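Local coordinates for protein alpha-1,2-mannosidase (Bacteroides thetaiotaomicron, PDB 2WW2) that hydrolyses alpha-mannosidic linkages with inversion of configuration, as a calcium-dependent glycoside hydrolase of family 92 from a human gut symbiont, at residues V5-T17 / D281-R293. Residues are numbered along the deposited sequence; the frame is centred on the assembly and turned at random.
Sequences VEFVDYVNPLMGT and DEQLRTFYSCLYR
With CG anti to its carbonyl carbon (chi1 -70°), Y10 lays its ring over L284, while S289, turned the same way (chi1 -62°), brings OG up to the backbone of N12. This loop-on-helix packing, with an Asx turn at N12, shows how the N-terminal segment leading into the beta domain of a family 92 mannosidase can be fastened along a helix of the catalytic region, here helix 281-294. L284 CB sits 3.7 Å from the centroid of the Y10 ring, a CH-pi contact over the face, and the opposite face carries V5 CG1. F7 lies against Y288 in a slid, near-parallel pair with centroids 4.4 Å apart; the Y288 hydroxyl, over the rim of the F7 face, is hydrogen-bonded to V274 O and A276 N. V11 CG1 presses on the face of the Y292 ring, 3.5 Å from Y292 CG. The serine hydroxyl bridges the two backbones: S289 OG donates to R285 O at 2.7 Å. N12 N donates to S289 OG at 2.8 Å, nearly straight at 169°. N12 OD1 takes L14 N from above the carbonyl plane, and ND2 bonds S617 O. The extended M15 chain runs across the helix, its SD meeting S289 CB at 3.7 Å and its CE resting 3.8 Å from C290 SG.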
# COMPACT_ATOMS: atom_id res chain seq x y z
N VAL A 5 21.24 -40.85 -2.81
CA VAL A 5 20.28 -39.93 -2.23
C VAL A 5 18.90 -40.37 -2.75
O VAL A 5 18.65 -40.31 -3.96
CB VAL A 5 20.54 -38.45 -2.63
CG1 VAL A 5 19.52 -37.50 -1.93
CG2 VAL A 5 21.97 -38.01 -2.26
N GLU A 6 18.04 -40.82 -1.84
CA GLU A 6 16.74 -41.35 -2.21
C GLU A 6 15.71 -40.22 -2.13
O GLU A 6 15.96 -39.19 -1.52
CB GLU A 6 16.34 -42.48 -1.24
CG GLU A 6 17.29 -43.71 -1.26
CD GLU A 6 16.94 -44.69 -2.38
OE1 GLU A 6 16.10 -44.35 -3.25
OE2 GLU A 6 17.51 -45.79 -2.42
N PHE A 7 14.53 -40.42 -2.73
CA PHE A 7 13.55 -39.35 -2.76
C PHE A 7 13.16 -38.83 -1.38
O PHE A 7 13.04 -37.61 -1.19
CB PHE A 7 12.32 -39.78 -3.58
CG PHE A 7 12.61 -39.86 -5.06
CD1 PHE A 7 13.42 -38.91 -5.66
CD2 PHE A 7 12.11 -40.89 -5.81
CE1 PHE A 7 13.72 -38.99 -7.02
CE2 PHE A 7 12.41 -40.98 -7.16
CZ PHE A 7 13.20 -40.03 -7.77
N VAL A 8 13.05 -39.73 -0.40
CA VAL A 8 12.64 -39.28 0.95
C VAL A 8 13.73 -38.42 1.60
O VAL A 8 13.43 -37.60 2.46
CB VAL A 8 12.23 -40.47 1.88
CG1 VAL A 8 13.48 -41.22 2.34
CG2 VAL A 8 11.43 -39.98 3.09
N ASP A 9 14.98 -38.59 1.16
CA ASP A 9 16.10 -37.77 1.68
C ASP A 9 15.95 -36.29 1.32
O ASP A 9 16.56 -35.42 1.95
CB ASP A 9 17.46 -38.28 1.16
CG ASP A 9 17.80 -39.67 1.67
OD1 ASP A 9 17.41 -39.98 2.80
OD2 ASP A 9 18.46 -40.45 0.94
N TYR A 10 15.14 -35.99 0.32
CA TYR A 10 14.90 -34.60 -0.07
C TYR A 10 13.82 -33.93 0.80
O TYR A 10 13.66 -32.71 0.77
CB TYR A 10 14.50 -34.53 -1.54
CG TYR A 10 15.65 -34.85 -2.47
CD1 TYR A 10 16.79 -34.02 -2.52
CD2 TYR A 10 15.60 -35.96 -3.29
CE1 TYR A 10 17.85 -34.30 -3.38
CE2 TYR A 10 16.69 -36.26 -4.16
CZ TYR A 10 17.79 -35.42 -4.18
OH TYR A 10 18.85 -35.69 -5.01
N VAL A 11 13.09 -34.72 1.59
CA VAL A 11 11.92 -34.18 2.28
C VAL A 11 12.31 -33.40 3.54
O VAL A 11 13.00 -33.93 4.40
CB VAL A 11 10.91 -35.28 2.67
CG1 VAL A 11 9.76 -34.70 3.53
CG2 VAL A 11 10.36 -35.95 1.42
N ASN A 12 11.82 -32.16 3.65
CA ASN A 12 11.97 -31.38 4.88
C ASN A 12 10.60 -31.14 5.48
O ASN A 12 9.87 -30.30 4.98
CB ASN A 12 12.63 -30.03 4.58
CG ASN A 12 12.76 -29.18 5.84
OD1 ASN A 12 12.61 -29.68 6.96
ND2 ASN A 12 13.06 -27.91 5.66
N PRO A 13 10.25 -31.89 6.54
CA PRO A 13 8.93 -31.75 7.17
C PRO A 13 8.78 -30.40 7.85
O PRO A 13 7.68 -30.01 8.23
CB PRO A 13 8.91 -32.87 8.22
CG PRO A 13 9.96 -33.87 7.75
CD PRO A 13 11.04 -32.96 7.16
N LEU A 14 9.88 -29.67 8.01
CA LEU A 14 9.80 -28.31 8.55
C LEU A 14 9.68 -27.21 7.50
O LEU A 14 9.68 -26.02 7.84
CB LEU A 14 11.02 -28.02 9.41
CG LEU A 14 11.03 -28.81 10.71
CD1 LEU A 14 12.37 -28.66 11.42
CD2 LEU A 14 9.86 -28.37 11.60
N MET A 15 9.58 -27.59 6.23
CA MET A 15 9.43 -26.60 5.17
C MET A 15 8.22 -25.73 5.45
O MET A 15 7.12 -26.25 5.65
CB MET A 15 9.24 -27.26 3.80
CG MET A 15 8.87 -26.26 2.71
SD MET A 15 8.74 -26.97 1.07
CE MET A 15 7.83 -25.71 0.18
N GLY A 16 8.40 -24.42 5.44
CA GLY A 16 7.29 -23.48 5.66
C GLY A 16 6.77 -23.47 7.11
O GLY A 16 5.75 -22.84 7.40
N THR A 17 7.47 -24.13 8.03
CA THR A 17 7.05 -24.09 9.44
C THR A 17 6.96 -22.64 9.98
O THR A 17 6.20 -22.36 10.91
CB THR A 17 7.94 -24.97 10.34
OG1 THR A 17 7.31 -25.15 11.61
CG2 THR A 17 9.34 -24.35 10.56
N ASP A 281 19.53 -29.34 -6.08
CA ASP A 281 19.12 -29.95 -4.80
C ASP A 281 17.98 -29.16 -4.17
O ASP A 281 17.05 -29.72 -3.59
CB ASP A 281 20.29 -30.02 -3.82
CG ASP A 281 21.29 -31.08 -4.20
OD1 ASP A 281 20.94 -31.96 -5.03
OD2 ASP A 281 22.42 -31.03 -3.68
N GLU A 282 18.03 -27.84 -4.28
CA GLU A 282 16.96 -27.03 -3.67
C GLU A 282 15.59 -27.31 -4.32
O GLU A 282 14.56 -27.44 -3.63
CB GLU A 282 17.35 -25.55 -3.74
CG GLU A 282 16.24 -24.59 -3.39
CD GLU A 282 15.81 -24.65 -1.94
OE1 GLU A 282 16.45 -25.32 -1.11
OE2 GLU A 282 14.78 -24.01 -1.63
N GLN A 283 15.58 -27.41 -5.65
CA GLN A 283 14.36 -27.77 -6.37
C GLN A 283 13.84 -29.16 -6.00
O GLN A 283 12.64 -29.37 -5.83
CB GLN A 283 14.60 -27.67 -7.89
CG GLN A 283 14.78 -26.20 -8.38
CD GLN A 283 15.16 -26.11 -9.86
OE1 GLN A 283 15.92 -26.93 -10.37
NE2 GLN A 283 14.64 -25.09 -10.54
N LEU A 284 14.74 -30.14 -5.93
CA LEU A 284 14.35 -31.50 -5.55
C LEU A 284 13.78 -31.50 -4.11
O LEU A 284 12.79 -32.16 -3.82
CB LEU A 284 15.58 -32.44 -5.65
CG LEU A 284 16.08 -32.67 -7.09
CD1 LEU A 284 17.47 -33.28 -7.16
CD2 LEU A 284 15.09 -33.57 -7.82
N ARG A 285 14.43 -30.77 -3.21
CA ARG A 285 13.88 -30.66 -1.84
C ARG A 285 12.50 -30.02 -1.82
O ARG A 285 11.61 -30.48 -1.10
CB ARG A 285 14.86 -29.90 -0.93
CG ARG A 285 16.14 -30.72 -0.70
CD ARG A 285 17.02 -30.07 0.33
NE ARG A 285 17.35 -28.71 -0.03
CZ ARG A 285 18.58 -28.29 -0.34
NH1 ARG A 285 19.59 -29.15 -0.35
NH2 ARG A 285 18.77 -27.01 -0.65
N THR A 286 12.32 -28.98 -2.61
CA THR A 286 11.02 -28.29 -2.61
C THR A 286 9.96 -29.24 -3.13
O THR A 286 8.92 -29.43 -2.50
CB THR A 286 11.08 -27.01 -3.45
OG1 THR A 286 12.15 -26.18 -2.97
CG2 THR A 286 9.76 -26.22 -3.32
N PHE A 287 10.25 -29.86 -4.26
CA PHE A 287 9.31 -30.78 -4.91
C PHE A 287 8.91 -31.96 -4.01
O PHE A 287 7.72 -32.24 -3.84
CB PHE A 287 9.93 -31.32 -6.21
CG PHE A 287 9.03 -32.22 -7.00
CD1 PHE A 287 7.97 -31.69 -7.75
CD2 PHE A 287 9.22 -33.60 -7.00
CE1 PHE A 287 7.13 -32.53 -8.48
CE2 PHE A 287 8.40 -34.44 -7.73
CZ PHE A 287 7.35 -33.91 -8.47
N TYR A 288 9.89 -32.67 -3.46
CA TYR A 288 9.56 -33.85 -2.66
C TYR A 288 8.98 -33.49 -1.30
O TYR A 288 8.17 -34.24 -0.77
CB TYR A 288 10.76 -34.81 -2.57
CG TYR A 288 10.90 -35.52 -3.90
CD1 TYR A 288 9.92 -36.43 -4.31
CD2 TYR A 288 11.95 -35.24 -4.77
CE1 TYR A 288 9.99 -37.06 -5.55
CE2 TYR A 288 12.03 -35.87 -6.02
CZ TYR A 288 11.04 -36.78 -6.39
OH TYR A 288 11.09 -37.41 -7.62
N SER A 289 9.37 -32.36 -0.74
CA SER A 289 8.71 -31.87 0.48
C SER A 289 7.24 -31.57 0.23
O SER A 289 6.38 -31.98 1.02
CB SER A 289 9.42 -30.63 1.01
OG SER A 289 10.77 -30.93 1.38
N CYS A 290 6.94 -30.87 -0.87
CA CYS A 290 5.53 -30.62 -1.22
C CYS A 290 4.79 -31.92 -1.47
O CYS A 290 3.62 -32.05 -1.08
CB CYS A 290 5.43 -29.71 -2.46
SG CYS A 290 5.94 -28.01 -2.15
N LEU A 291 5.45 -32.89 -2.10
CA LEU A 291 4.78 -34.16 -2.38
C LEU A 291 4.50 -34.90 -1.06
O LEU A 291 3.41 -35.43 -0.85
CB LEU A 291 5.60 -35.04 -3.36
CG LEU A 291 5.00 -36.38 -3.81
CD1 LEU A 291 3.56 -36.21 -4.42
CD2 LEU A 291 5.91 -37.12 -4.79
N TYR A 292 5.50 -34.93 -0.17
CA TYR A 292 5.28 -35.54 1.15
C TYR A 292 4.06 -34.93 1.84
O TYR A 292 3.20 -35.66 2.35
CB TYR A 292 6.54 -35.35 2.01
CG TYR A 292 6.32 -35.12 3.49
CD1 TYR A 292 6.15 -36.20 4.36
CD2 TYR A 292 6.35 -33.84 4.02
CE1 TYR A 292 5.97 -36.00 5.74
CE2 TYR A 292 6.18 -33.62 5.41
CZ TYR A 292 6.00 -34.71 6.25
OH TYR A 292 5.82 -34.51 7.60
N ARG A 293 3.98 -33.60 1.82
CA ARG A 293 2.89 -32.90 2.48
C ARG A 293 1.57 -33.33 1.85
O ARG A 293 0.55 -33.47 2.52
CB ARG A 293 3.10 -31.37 2.39
CG ARG A 293 2.20 -30.54 3.30
CD ARG A 293 2.49 -29.02 3.21
NE ARG A 293 1.56 -28.25 4.05
CZ ARG A 293 1.94 -27.42 5.02
NH1 ARG A 293 1.02 -26.76 5.72
NH2 ARG A 293 3.23 -27.22 5.29
O HOH W 1 21.13 -34.53 -4.18
O HOH W 2 5.63 -28.51 4.79